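Local coordinates for response regulator receiver domain protein (CheY-like) (PDB 3I42) that probably accepts a phosphoryl group from a partner histidine kinase and relays the signal as a CheY-like two-component receiver domain, at residues L22-L26 against I107-E113; V33-T37 against L57-S61; G27-D31 against R46-A50; V66-R70 against E94-D100. All coordinates share one frame; numbering follows the deposited sequence.

Contact 1 of 4, residues L22-L26 against I107-E113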
loop_
_atom_site.group_PDB
_atom_site.type_symbol
_atom_site.label_atom_id
_atom_site.label_comp_id
_atom_site.label_asym_id
_atom_site.label_seq_id
_atom_site.Cartn_x
_atom_site.Cartn_y
_atom_site.Cartn_z
ATOM N N LEU A 22 -8.837 21.114 -9.584
ATOM C CA LEU A 22 -7.620 21.016 -8.821
ATOM C C LEU A 22 -6.508 20.360 -9.618
ATOM O O LEU A 22 -5.376 20.866 -9.609
ATOM C CB LEU A 22 -7.854 20.241 -7.532
ATOM C CG LEU A 22 -8.847 20.731 -6.470
ATOM C CD1 LEU A 22 -8.879 19.748 -5.298
ATOM C CD2 LEU A 22 -8.557 22.175 -5.993
ATOM N N LEU A 23 -6.805 19.218 -10.263
ATOM C CA LEU A 23 -5.799 18.491 -11.034
ATOM C C LEU A 23 -5.258 19.405 -12.130
ATOM O O LEU A 23 -4.043 19.448 -12.383
ATOM C CB LEU A 23 -6.378 17.202 -11.660
ATOM C CG LEU A 23 -6.720 16.048 -10.707
ATOM C CD1 LEU A 23 -7.352 14.909 -11.434
ATOM C CD2 LEU A 23 -5.468 15.547 -10.030
ATOM N N GLU A 24 -6.160 20.126 -12.784
ATOM C CA GLU A 24 -5.776 21.055 -13.839
ATOM C C GLU A 24 -4.889 22.208 -13.341
ATOM O O GLU A 24 -3.892 22.547 -13.960
ATOM C CB GLU A 24 -7.019 21.591 -14.522
ATOM C CG GLU A 24 -7.646 20.550 -15.428
ATOM C CD GLU A 24 -8.922 21.055 -16.091
ATOM O OE1 GLU A 24 -9.551 22.009 -15.548
ATOM O OE2 GLU A 24 -9.295 20.502 -17.158
ATOM N N MET A 25 -5.230 22.771 -12.193
ATOM C CA MET A 25 -4.364 23.773 -11.577
ATOM C C MET A 25 -2.964 23.233 -11.306
ATOM O O MET A 25 -2.013 24.001 -11.197
ATOM C CB MET A 25 -4.971 24.252 -10.271
ATOM C CG MET A 25 -6.024 25.344 -10.412
ATOM S SD MET A 25 -6.460 25.922 -8.754
ATOM C CE MET A 25 -4.885 25.827 -7.992
ATOM N N LEU A 26 -2.829 21.914 -11.167
ATOM C CA LEU A 26 -1.523 21.326 -10.858
ATOM C C LEU A 26 -0.842 20.813 -12.108
ATOM O O LEU A 26 0.233 20.237 -12.016
ATOM C CB LEU A 26 -1.642 20.217 -9.820
ATOM C CG LEU A 26 -1.820 20.614 -8.349
ATOM C CD1 LEU A 26 -2.520 19.491 -7.537
ATOM C CD2 LEU A 26 -0.486 20.990 -7.711
ATOM N N ILE A 107 -10.599 16.409 -0.570
ATOM C CA ILE A 107 -9.372 16.508 -1.358
ATOM C C ILE A 107 -8.942 17.972 -1.498
ATOM O O ILE A 107 -9.770 18.872 -1.639
ATOM C CB ILE A 107 -9.536 15.852 -2.782
ATOM C CG1 ILE A 107 -9.905 14.355 -2.686
ATOM C CG2 ILE A 107 -8.272 15.976 -3.607
ATOM C CD1 ILE A 107 -9.018 13.523 -1.754
ATOM N N ASP A 108 -7.640 18.212 -1.482
ATOM C CA ASP A 108 -7.124 19.547 -1.764
ATOM C C ASP A 108 -5.768 19.470 -2.451
ATOM O O ASP A 108 -5.148 18.404 -2.487
ATOM C CB ASP A 108 -7.094 20.412 -0.479
ATOM C CG ASP A 108 -6.155 19.870 0.593
ATOM O OD1 ASP A 108 -5.341 18.959 0.318
ATOM O OD2 ASP A 108 -6.230 20.376 1.731
ATOM N N ILE A 109 -5.310 20.598 -2.984
ATOM C CA ILE A 109 -4.066 20.662 -3.756
ATOM C C ILE A 109 -2.843 20.138 -3.008
ATOM O O ILE A 109 -1.917 19.607 -3.630
ATOM C CB ILE A 109 -3.849 22.100 -4.305
ATOM C CG1 ILE A 109 -4.443 22.190 -5.706
ATOM C CG2 ILE A 109 -2.368 22.496 -4.328
ATOM C CD1 ILE A 109 -5.240 23.425 -5.920
ATOM N N ALA A 110 -2.839 20.273 -1.680
ATOM C CA ALA A 110 -1.669 19.894 -0.871
ATOM C C ALA A 110 -1.519 18.385 -0.782
ATOM O O ALA A 110 -0.406 17.854 -0.706
ATOM C CB ALA A 110 -1.771 20.467 0.537
ATOM N N SER A 111 -2.646 17.701 -0.728
ATOM C CA SER A 111 -2.621 16.253 -0.599
ATOM C C SER A 111 -2.376 15.629 -1.978
ATOM O O SER A 111 -1.686 14.610 -2.094
ATOM C CB SER A 111 -3.905 15.766 0.079
ATOM O OG SER A 111 -5.056 16.187 -0.642
ATOM N N LEU A 112 -2.890 16.290 -3.026
ATOM C CA LEU A 112 -2.672 15.874 -4.414
ATOM C C LEU A 112 -1.264 16.051 -4.926
ATOM O O LEU A 112 -0.738 15.185 -5.619
ATOM C CB LEU A 112 -3.616 16.601 -5.387
ATOM C CG LEU A 112 -5.026 16.067 -5.564
ATOM C CD1 LEU A 112 -5.785 17.040 -6.462
ATOM C CD2 LEU A 112 -4.988 14.664 -6.164
ATOM N N GLU A 113 -0.649 17.172 -4.584
ATOM C CA GLU A 113 0.652 17.500 -5.140
ATOM C C GLU A 113 1.742 16.379 -5.011
ATOM O O GLU A 113 2.369 16.046 -6.007
ATOM C CB GLU A 113 1.117 18.892 -4.665
ATOM C CG GLU A 113 2.411 19.376 -5.307
ATOM C CD GLU A 113 3.632 18.937 -4.527
ATOM O OE1 GLU A 113 3.520 18.797 -3.286
ATOM O OE2 GLU A 113 4.697 18.736 -5.149
#
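D108, whose CA lies 4.0 Å from L22 CD1, is the N-cap of helix 109-119: its OD1 accepts the backbone N-H of S111 (3.2 Å, N-H...O angle 148°), with the donor nearly in line with the C-O bond. Beyond this cap the interface is apolar. L22 uses its two methyls separately. CD1 reaches the backbone at I107 and D108, whereas CD2 meets I109 CD1 at 3.5 Å. With CG beside the backbone N (chi1 -61°) and chi2 at 180°, the two methyls part toward the start of the other helix. L112 CD1 touches both leucines, 4.0 Å from L22 CB and 3.9 Å from L23 CD2. Past the last helical turn, L26 CD1 touches both I109 CG1 and L112 CB at 3.8 Å each, and its CD2 rests on E113 CB. Replacing L26 by an alanine would probably open a gap between I109 and L112 and leave the aliphatic part of E113 without its apolar neighbour. L23 and L112 also both touch F52 of the central strand 50-54. Helices 13-25 and 109-119 thus pair over one side of a parallel sheet, as the first and last helices do in the receiver fold.

Contact 2 of 4, residues V33-T37 against L57-S61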
loop_
_atom_site.group_PDB
_atom_site.type_symbol
_atom_site.label_atom_id
_atom_site.label_comp_id
_atom_site.label_asym_id
_atom_site.label_seq_id
_atom_site.Cartn_x
_atom_site.Cartn_y
_atom_site.Cartn_z
ATOM N N VAL A 33 -15.643 10.332 -15.060
ATOM C CA VAL A 33 -16.796 9.532 -15.387
ATOM C C VAL A 33 -17.491 9.278 -14.082
ATOM O O VAL A 33 -16.889 9.442 -13.024
ATOM C CB VAL A 33 -16.378 8.193 -16.059
ATOM C CG1 VAL A 33 -15.887 8.450 -17.443
ATOM C CG2 VAL A 33 -15.322 7.506 -15.236
ATOM N N MET A 34 -18.749 8.875 -14.135
ATOM C CA MET A 34 -19.562 8.819 -12.907
ATOM C C MET A 34 -19.967 7.391 -12.471
ATOM O O MET A 34 -20.776 7.221 -11.560
ATOM C CB MET A 34 -20.768 9.771 -13.017
ATOM C CG MET A 34 -20.391 11.285 -12.970
ATOM S SD MET A 34 -21.791 12.460 -13.304
ATOM C CE MET A 34 -21.862 12.375 -15.089
ATOM N N SER A 35 -19.378 6.367 -13.084
ATOM C CA SER A 35 -19.673 4.959 -12.722
ATOM C C SER A 35 -18.514 4.051 -13.079
ATOM O O SER A 35 -17.675 4.395 -13.935
ATOM C CB SER A 35 -20.948 4.453 -13.430
ATOM O OG SER A 35 -20.761 4.444 -14.845
ATOM N N GLY A 36 -18.484 2.885 -12.435
ATOM C CA GLY A 36 -17.515 1.839 -12.781
ATOM C C GLY A 36 -17.585 1.457 -14.251
ATOM O O GLY A 36 -16.561 1.397 -14.927
ATOM N N THR A 37 -18.800 1.225 -14.765
ATOM C CA THR A 37 -19.008 0.872 -16.200
ATOM C C THR A 37 -18.367 1.879 -17.129
ATOM O O THR A 37 -17.684 1.508 -18.088
ATOM C CB THR A 37 -20.499 0.849 -16.578
ATOM O OG1 THR A 37 -21.258 0.522 -15.426
ATOM C CG2 THR A 37 -20.786 -0.171 -17.679
ATOM N N LEU A 57 -19.091 3.722 -5.081
ATOM C CA LEU A 57 -19.586 4.055 -6.402
ATOM C C LEU A 57 -21.025 3.550 -6.574
ATOM O O LEU A 57 -21.463 2.710 -5.797
ATOM C CB LEU A 57 -18.643 3.497 -7.461
ATOM C CG LEU A 57 -17.341 4.264 -7.643
ATOM C CD1 LEU A 57 -16.389 3.440 -8.495
ATOM C CD2 LEU A 57 -17.624 5.642 -8.293
ATOM N N PRO A 58 -21.778 4.096 -7.555
ATOM C CA PRO A 58 -23.150 3.621 -7.598
ATOM C C PRO A 58 -23.233 2.107 -7.932
ATOM O O PRO A 58 -23.976 1.375 -7.262
ATOM C CB PRO A 58 -23.798 4.468 -8.706
ATOM C CG PRO A 58 -22.762 5.520 -9.098
ATOM C CD PRO A 58 -21.451 5.024 -8.660
ATOM N N ASP A 59 -22.447 1.651 -8.906
ATOM C CA ASP A 59 -22.587 0.296 -9.468
ATOM C C ASP A 59 -21.538 -0.732 -8.988
ATOM O O ASP A 59 -21.478 -1.848 -9.531
ATOM C CB ASP A 59 -22.532 0.370 -11.009
ATOM C CG ASP A 59 -21.291 1.132 -11.523
ATOM O OD1 ASP A 59 -20.643 1.880 -10.731
ATOM O OD2 ASP A 59 -20.972 0.996 -12.724
ATOM N N THR A 60 -20.710 -0.364 -8.003
ATOM C CA THR A 60 -19.549 -1.195 -7.654
ATOM C C THR A 60 -18.814 -0.598 -6.486
ATOM O O THR A 60 -19.006 0.580 -6.185
ATOM C CB THR A 60 -18.557 -1.337 -8.876
ATOM O OG1 THR A 60 -17.462 -2.187 -8.521
ATOM C CG2 THR A 60 -17.999 0.056 -9.360
ATOM N N SER A 61 -17.971 -1.388 -5.822
ATOM C CA SER A 61 -17.013 -0.826 -4.863
ATOM C C SER A 61 -15.785 -0.334 -5.624
ATOM O O SER A 61 -15.538 -0.764 -6.751
ATOM C CB SER A 61 -16.603 -1.845 -3.788
ATOM O OG SER A 61 -15.691 -2.800 -4.312
#
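Helix 36-45 receives an aspartate at its N terminus from the loop that follows strand 50-54, the strand ending at D54, the predicted phosphorylation site. The carboxylate of D59 straddles the first turn. OD1 accepts from G36 N at 2.9 Å with an N-H...O angle of 158°, and OD2 from T37 N at 3.0 Å with 165°. Both oxygens use their syn lone pairs, so two successive backbone N-H groups point into the mouth of one carboxylate. OD2 has a further donor: T37 OG1, at 2.8 Å, comes in nearly along the C-O bond. Three bonds from two residues therefore fix the carboxylate against rotation. D59 CG is brought there by sitting between its own backbone N and carbonyl carbon (chi1 52°). The negative group at the positive end of the helix dipole is probably stabilised by it. S35 belongs to the same site: its CB is 3.5 Å from D59 OD2, while its hydroxyl caps D38 N. Glycine at 36 lets the loop come close, since a CB built there would clash with T60 CG2, which lies 3.9 Å from G36 CA. On the other flank P58 CG sits 3.6 Å from M34 O. L57 turns to V9 and L65, and S61 caps helix 62-71 through A64 N. S35 is thus the N-cap, and D59 adds a carboxylate from another loop that binds the first backbone N-H groups of helix 36-45, linking the loops after strands 28-33 and 50-54 on the edge of the receiver domain that carries the phosphorylation site.

Contact 3 of 4, residues G27-D31 against R46-A50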
loop_
_atom_site.group_PDB
_atom_site.type_symbol
_atom_site.label_atom_id
_atom_site.label_comp_id
_atom_site.label_asym_id
_atom_site.label_seq_id
_atom_site.Cartn_x
_atom_site.Cartn_y
_atom_site.Cartn_z
ATOM N N GLY A 27 -1.462 21.024 -13.270
ATOM C CA GLY A 27 -0.837 20.693 -14.570
ATOM C C GLY A 27 -1.205 19.366 -15.248
ATOM O O GLY A 27 -0.436 18.836 -16.076
ATOM N N PHE A 28 -2.368 18.824 -14.888
ATOM C CA PHE A 28 -2.870 17.583 -15.466
ATOM C C PHE A 28 -3.965 17.920 -16.429
ATOM O O PHE A 28 -4.652 18.911 -16.248
ATOM C CB PHE A 28 -3.439 16.694 -14.362
ATOM C CG PHE A 28 -2.432 15.801 -13.758
ATOM C CD1 PHE A 28 -1.186 16.306 -13.352
ATOM C CD2 PHE A 28 -2.683 14.438 -13.627
ATOM C CE1 PHE A 28 -0.200 15.451 -12.801
ATOM C CE2 PHE A 28 -1.738 13.584 -13.084
ATOM C CZ PHE A 28 -0.490 14.074 -12.668
ATOM N N GLN A 29 -4.145 17.099 -17.450
ATOM C CA GLN A 29 -5.435 17.083 -18.130
ATOM C C GLN A 29 -6.256 15.973 -17.472
ATOM O O GLN A 29 -5.716 14.900 -17.200
ATOM C CB GLN A 29 -5.283 16.816 -19.631
ATOM C CG GLN A 29 -6.521 17.233 -20.440
ATOM C CD GLN A 29 -6.915 16.214 -21.519
ATOM O OE1 GLN A 29 -6.195 16.032 -22.516
ATOM N NE2 GLN A 29 -8.076 15.557 -21.327
ATOM N N ALA A 30 -7.541 16.217 -17.232
ATOM C CA ALA A 30 -8.359 15.293 -16.455
ATOM C C ALA A 30 -9.756 15.144 -17.011
ATOM O O ALA A 30 -10.386 16.147 -17.300
ATOM C CB ALA A 30 -8.436 15.754 -15.008
ATOM N N ASP A 31 -10.222 13.894 -17.179
ATOM C CA ASP A 31 -11.635 13.582 -17.456
ATOM C C ASP A 31 -12.240 12.961 -16.222
ATOM O O ASP A 31 -11.548 12.415 -15.365
ATOM C CB ASP A 31 -11.798 12.543 -18.580
ATOM C CG ASP A 31 -10.930 12.832 -19.796
ATOM O OD1 ASP A 31 -10.591 14.012 -20.020
ATOM O OD2 ASP A 31 -10.590 11.875 -20.536
ATOM N N ARG A 46 -9.034 5.108 -24.004
ATOM C CA ARG A 46 -7.951 6.065 -23.737
ATOM C C ARG A 46 -7.014 5.555 -22.644
ATOM O O ARG A 46 -7.437 4.818 -21.749
ATOM C CB ARG A 46 -8.503 7.430 -23.311
ATOM C CG ARG A 46 -9.837 7.862 -23.942
ATOM C CD ARG A 46 -9.833 9.368 -24.288
ATOM N NE ARG A 46 -9.062 10.182 -23.327
ATOM C CZ ARG A 46 -8.761 11.479 -23.473
ATOM N NH1 ARG A 46 -8.058 12.099 -22.530
ATOM N NH2 ARG A 46 -9.157 12.164 -24.549
ATOM N N GLY A 47 -5.747 5.958 -22.715
ATOM C CA GLY A 47 -4.751 5.623 -21.684
ATOM C C GLY A 47 -4.640 6.774 -20.698
ATOM O O GLY A 47 -4.832 7.934 -21.065
ATOM N N TYR A 48 -4.361 6.453 -19.446
ATOM C CA TYR A 48 -4.233 7.448 -18.404
ATOM C C TYR A 48 -3.006 7.167 -17.604
ATOM O O TYR A 48 -2.625 6.019 -17.430
ATOM C CB TYR A 48 -5.451 7.425 -17.495
ATOM C CG TYR A 48 -6.688 7.892 -18.205
ATOM C CD1 TYR A 48 -6.936 9.263 -18.390
ATOM C CD2 TYR A 48 -7.601 6.981 -18.718
ATOM C CE1 TYR A 48 -8.071 9.704 -19.068
ATOM C CE2 TYR A 48 -8.744 7.411 -19.411
ATOM C CZ TYR A 48 -8.977 8.759 -19.574
ATOM O OH TYR A 48 -10.113 9.183 -20.237
ATOM N N ASP A 49 -2.387 8.224 -17.100
ATOM C CA ASP A 49 -1.256 8.078 -16.219
ATOM C C ASP A 49 -1.703 7.813 -14.784
ATOM O O ASP A 49 -1.017 7.119 -14.043
ATOM C CB ASP A 49 -0.394 9.350 -16.274
ATOM C CG ASP A 49 0.100 9.658 -17.696
ATOM O OD1 ASP A 49 1.064 8.993 -18.143
ATOM O OD2 ASP A 49 -0.484 10.539 -18.364
ATOM N N ALA A 50 -2.831 8.421 -14.390
ATOM C CA ALA A 50 -3.350 8.294 -13.022
ATOM C C ALA A 50 -4.863 8.168 -13.057
ATOM O O ALA A 50 -5.534 8.864 -13.804
ATOM C CB ALA A 50 -2.950 9.489 -12.173
#
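From F28 to D31 the backbone is extended, and its end-to-end direction lies 127° from that of the connection running from R46 to A50; the two meet through side chains. Strand 4-9 lies between strands 28-33 and 50-54 and holds Q29 and D31 by backbone bonds. D31 OD2 is the focus. The hydroxyl of Y48 donates to it at 2.8 Å, reaching its anti side 19° out of the carboxylate plane. OD2 lies at the edge of the tyrosine ring, in its plane, while ring and carboxylate stand almost perpendicular. The R46 side chain meets that of D31 from the opposite direction and forms a salt bridge, R46 NH1 to D31 OD2 at 3.2 Å. Here the oxygen is 3.0 Å above the guanidinium plane, toward its rim, so attraction between charges carries the pair and no N-H points at the acceptor. Bends at chi2 and chi3 fold the arginine back over its own segment, where NE makes a weak bond to Y48 OH at 3.4 Å. Q29 NE2 approaches R46 NH1 obliquely, at 3.7 Å. Separately, A50 CB meets the edge of the F28 ring, 4.4 Å from CE2, on the side of the sheet covered by L116 and I119. With a hydroxyl donor and a positive group both at OD2, D31 is likely to remain ionised, and its charge would probably polarise the tyrosine O-H.

Contact 4 of 4, residues V66-R70 against E94-D100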
loop_
_atom_site.group_PDB
_atom_site.type_symbol
_atom_site.label_atom_id
_atom_site.label_comp_id
_atom_site.label_asym_id
_atom_site.label_seq_id
_atom_site.Cartn_x
_atom_site.Cartn_y
_atom_site.Cartn_z
ATOM N N VAL A 66 -10.981 -1.427 -9.209
ATOM C CA VAL A 66 -9.556 -1.315 -9.546
ATOM C C VAL A 66 -9.002 -2.682 -10.029
ATOM O O VAL A 66 -8.161 -2.735 -10.915
ATOM C CB VAL A 66 -8.722 -0.722 -8.396
ATOM C CG1 VAL A 66 -8.583 -1.692 -7.290
ATOM C CG2 VAL A 66 -7.329 -0.304 -8.897
ATOM N N LYS A 67 -9.510 -3.773 -9.469
ATOM C CA LYS A 67 -9.155 -5.122 -9.942
ATOM C C LYS A 67 -9.512 -5.323 -11.393
ATOM O O LYS A 67 -8.728 -5.929 -12.112
ATOM C CB LYS A 67 -9.857 -6.194 -9.139
ATOM C CG LYS A 67 -9.420 -6.305 -7.732
ATOM C CD LYS A 67 -10.256 -7.378 -7.027
ATOM C CE LYS A 67 -9.805 -7.536 -5.590
ATOM N NZ LYS A 67 -10.978 -7.868 -4.714
ATOM N N GLN A 68 -10.669 -4.816 -11.834
ATOM C CA GLN A 68 -11.042 -4.884 -13.269
ATOM C C GLN A 68 -10.150 -4.041 -14.158
ATOM O O GLN A 68 -9.695 -4.503 -15.211
ATOM C CB GLN A 68 -12.496 -4.459 -13.562
ATOM C CG GLN A 68 -13.619 -4.887 -12.591
ATOM C CD GLN A 68 -13.577 -6.358 -12.194
ATOM O OE1 GLN A 68 -13.587 -7.230 -13.056
ATOM N NE2 GLN A 68 -13.555 -6.638 -10.873
ATOM N N LEU A 69 -9.924 -2.788 -13.762
ATOM C CA LEU A 69 -9.126 -1.847 -14.565
ATOM C C LEU A 69 -7.682 -2.300 -14.738
ATOM O O LEU A 69 -7.119 -2.182 -15.833
ATOM C CB LEU A 69 -9.163 -0.433 -13.954
ATOM C CG LEU A 69 -10.521 0.247 -13.774
ATOM C CD1 LEU A 69 -10.362 1.619 -13.071
ATOM C CD2 LEU A 69 -11.241 0.418 -15.110
ATOM N N ARG A 70 -7.092 -2.832 -13.672
ATOM C CA ARG A 70 -5.750 -3.403 -13.748
ATOM C C ARG A 70 -5.640 -4.551 -14.756
ATOM O O ARG A 70 -4.565 -4.785 -15.322
ATOM C CB ARG A 70 -5.315 -3.922 -12.390
ATOM C CG ARG A 70 -4.817 -2.842 -11.437
ATOM C CD ARG A 70 -4.041 -3.460 -10.274
ATOM N NE ARG A 70 -3.593 -2.437 -9.335
ATOM C CZ ARG A 70 -2.571 -1.613 -9.556
ATOM N NH1 ARG A 70 -1.873 -1.674 -10.698
ATOM N NH2 ARG A 70 -2.261 -0.710 -8.638
ATOM N N GLU A 94 -6.290 -5.866 0.828
ATOM C CA GLU A 94 -6.342 -5.833 -0.642
ATOM C C GLU A 94 -6.287 -4.408 -1.204
ATOM O O GLU A 94 -5.687 -4.181 -2.239
ATOM C CB GLU A 94 -7.595 -6.560 -1.168
ATOM C CG GLU A 94 -7.404 -8.061 -1.429
ATOM C CD GLU A 94 -8.251 -8.572 -2.613
ATOM O OE1 GLU A 94 -9.511 -8.422 -2.546
ATOM O OE2 GLU A 94 -7.655 -9.107 -3.603
ATOM N N ALA A 95 -6.910 -3.461 -0.513
ATOM C CA ALA A 95 -6.839 -2.045 -0.906
ATOM C C ALA A 95 -5.411 -1.503 -0.818
ATOM O O ALA A 95 -4.923 -0.867 -1.742
ATOM C CB ALA A 95 -7.802 -1.202 -0.078
ATOM N N CYS A 96 -4.739 -1.770 0.293
ATOM C CA CYS A 96 -3.298 -1.530 0.400
ATOM C C CYS A 96 -2.518 -2.132 -0.780
ATOM O O CYS A 96 -1.627 -1.486 -1.352
ATOM C CB CYS A 96 -2.778 -2.094 1.720
ATOM S SG CYS A 96 -3.349 -1.207 3.203
ATOM N N GLU A 97 -2.882 -3.346 -1.188
ATOM C CA GLU A 97 -2.114 -4.025 -2.233
ATOM C C GLU A 97 -2.403 -3.505 -3.632
ATOM O O GLU A 97 -1.488 -3.403 -4.447
ATOM C CB GLU A 97 -2.321 -5.533 -2.150
ATOM C CG GLU A 97 -1.793 -6.111 -0.839
ATOM C CD GLU A 97 -2.125 -7.566 -0.646
ATOM O OE1 GLU A 97 -3.142 -8.000 -1.210
ATOM O OE2 GLU A 97 -1.378 -8.271 0.075
ATOM N N LEU A 98 -3.662 -3.180 -3.906
ATOM C CA LEU A 98 -4.109 -2.880 -5.282
ATOM C C LEU A 98 -4.116 -1.409 -5.689
ATOM O O LEU A 98 -4.214 -1.091 -6.885
ATOM C CB LEU A 98 -5.502 -3.460 -5.498
ATOM C CG LEU A 98 -5.627 -4.977 -5.616
ATOM C CD1 LEU A 98 -6.983 -5.390 -5.103
ATOM C CD2 LEU A 98 -5.428 -5.397 -7.066
ATOM N N PHE A 99 -4.048 -0.501 -4.714
ATOM C CA PHE A 99 -3.885 0.922 -5.073
ATOM C C PHE A 99 -2.450 1.347 -4.845
ATOM O O PHE A 99 -1.749 0.778 -4.021
ATOM C CB PHE A 99 -4.793 1.804 -4.254
ATOM C CG PHE A 99 -6.220 1.692 -4.604
ATOM C CD1 PHE A 99 -6.754 2.451 -5.646
ATOM C CD2 PHE A 99 -7.054 0.860 -3.870
ATOM C CE1 PHE A 99 -8.106 2.362 -5.975
ATOM C CE2 PHE A 99 -8.415 0.752 -4.194
ATOM C CZ PHE A 99 -8.946 1.510 -5.244
ATOM N N ASP A 100 -2.013 2.350 -5.585
ATOM C CA ASP A 100 -0.653 2.845 -5.461
ATOM C C ASP A 100 -0.575 4.030 -4.488
ATOM O O ASP A 100 0.447 4.225 -3.830
ATOM C CB ASP A 100 -0.142 3.247 -6.851
ATOM C CG ASP A 100 -0.196 2.094 -7.853
ATOM O OD1 ASP A 100 0.535 1.103 -7.655
ATOM O OD2 ASP A 100 -0.973 2.182 -8.827
#
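V66 CG1 lies over one face of the F99 ring in a CH-pi contact, 4.2 Å from the centroid and 26° off the normal, while A95 O lies in plane at the ring's edge. The second flat group, the R70 guanidinium, works at its edge: NE and NH2 grip the single oxygen L98 O side-on, at 2.9 and 2.7 Å, with that oxygen only 5° from the guanidinium plane. NH2 also forms a salt bridge to D100 OD2 at 3.2 Å. It comes from above the carboxylate, whose plane is nearly perpendicular to the guanidinium, and D100 OD2 is additionally held by F80 N. The arginine chain, extended from CG to NE, reaches from helix 62-71 to the end of helix 93-98, successive helices of the receiver fold linked through strand 79-84; their axes approach to 11.6 Å and cross at 27°. An alanine in place of R70 is likely to leave L98 O, at the last helical residue, without both these donors and D100 without its guanidinium mate. L98 packs between the polar ends, with CD1 3.6 Å from K67 CE and CD2 against R70 CD. At the far end K67 NZ meets E94 OE1 at 2.7 Å, a salt bridge on the syn side but tilted well out of the carboxylate plane. On helix 93-98, C96 forms a disulfide with C96 of the second subunit.

From the N terminus, helix 13-25 supplies 22-26, the first half of contact 1, whose partner 107-113 comes last, so its loop encloses the other three. The chain turns into 27-31, where L23 O probably bonds F28 N, joining contacts 1 and 3. Contacts 2 and 3 cross: 33-37 opens before 46-50 closes contact 3, and 57-61 then closes contact 2. Contact 4 follows in series. Contact 1 pairs helices 13-25 and 109-119 on one sheet face, contact 4 pairs 62-71 and 93-98 on the other, contact 2 fastens the start of helix 36-45 to the loop after strand 50-54, and contact 3 links strand 28-33 to the connection before strand 50-54.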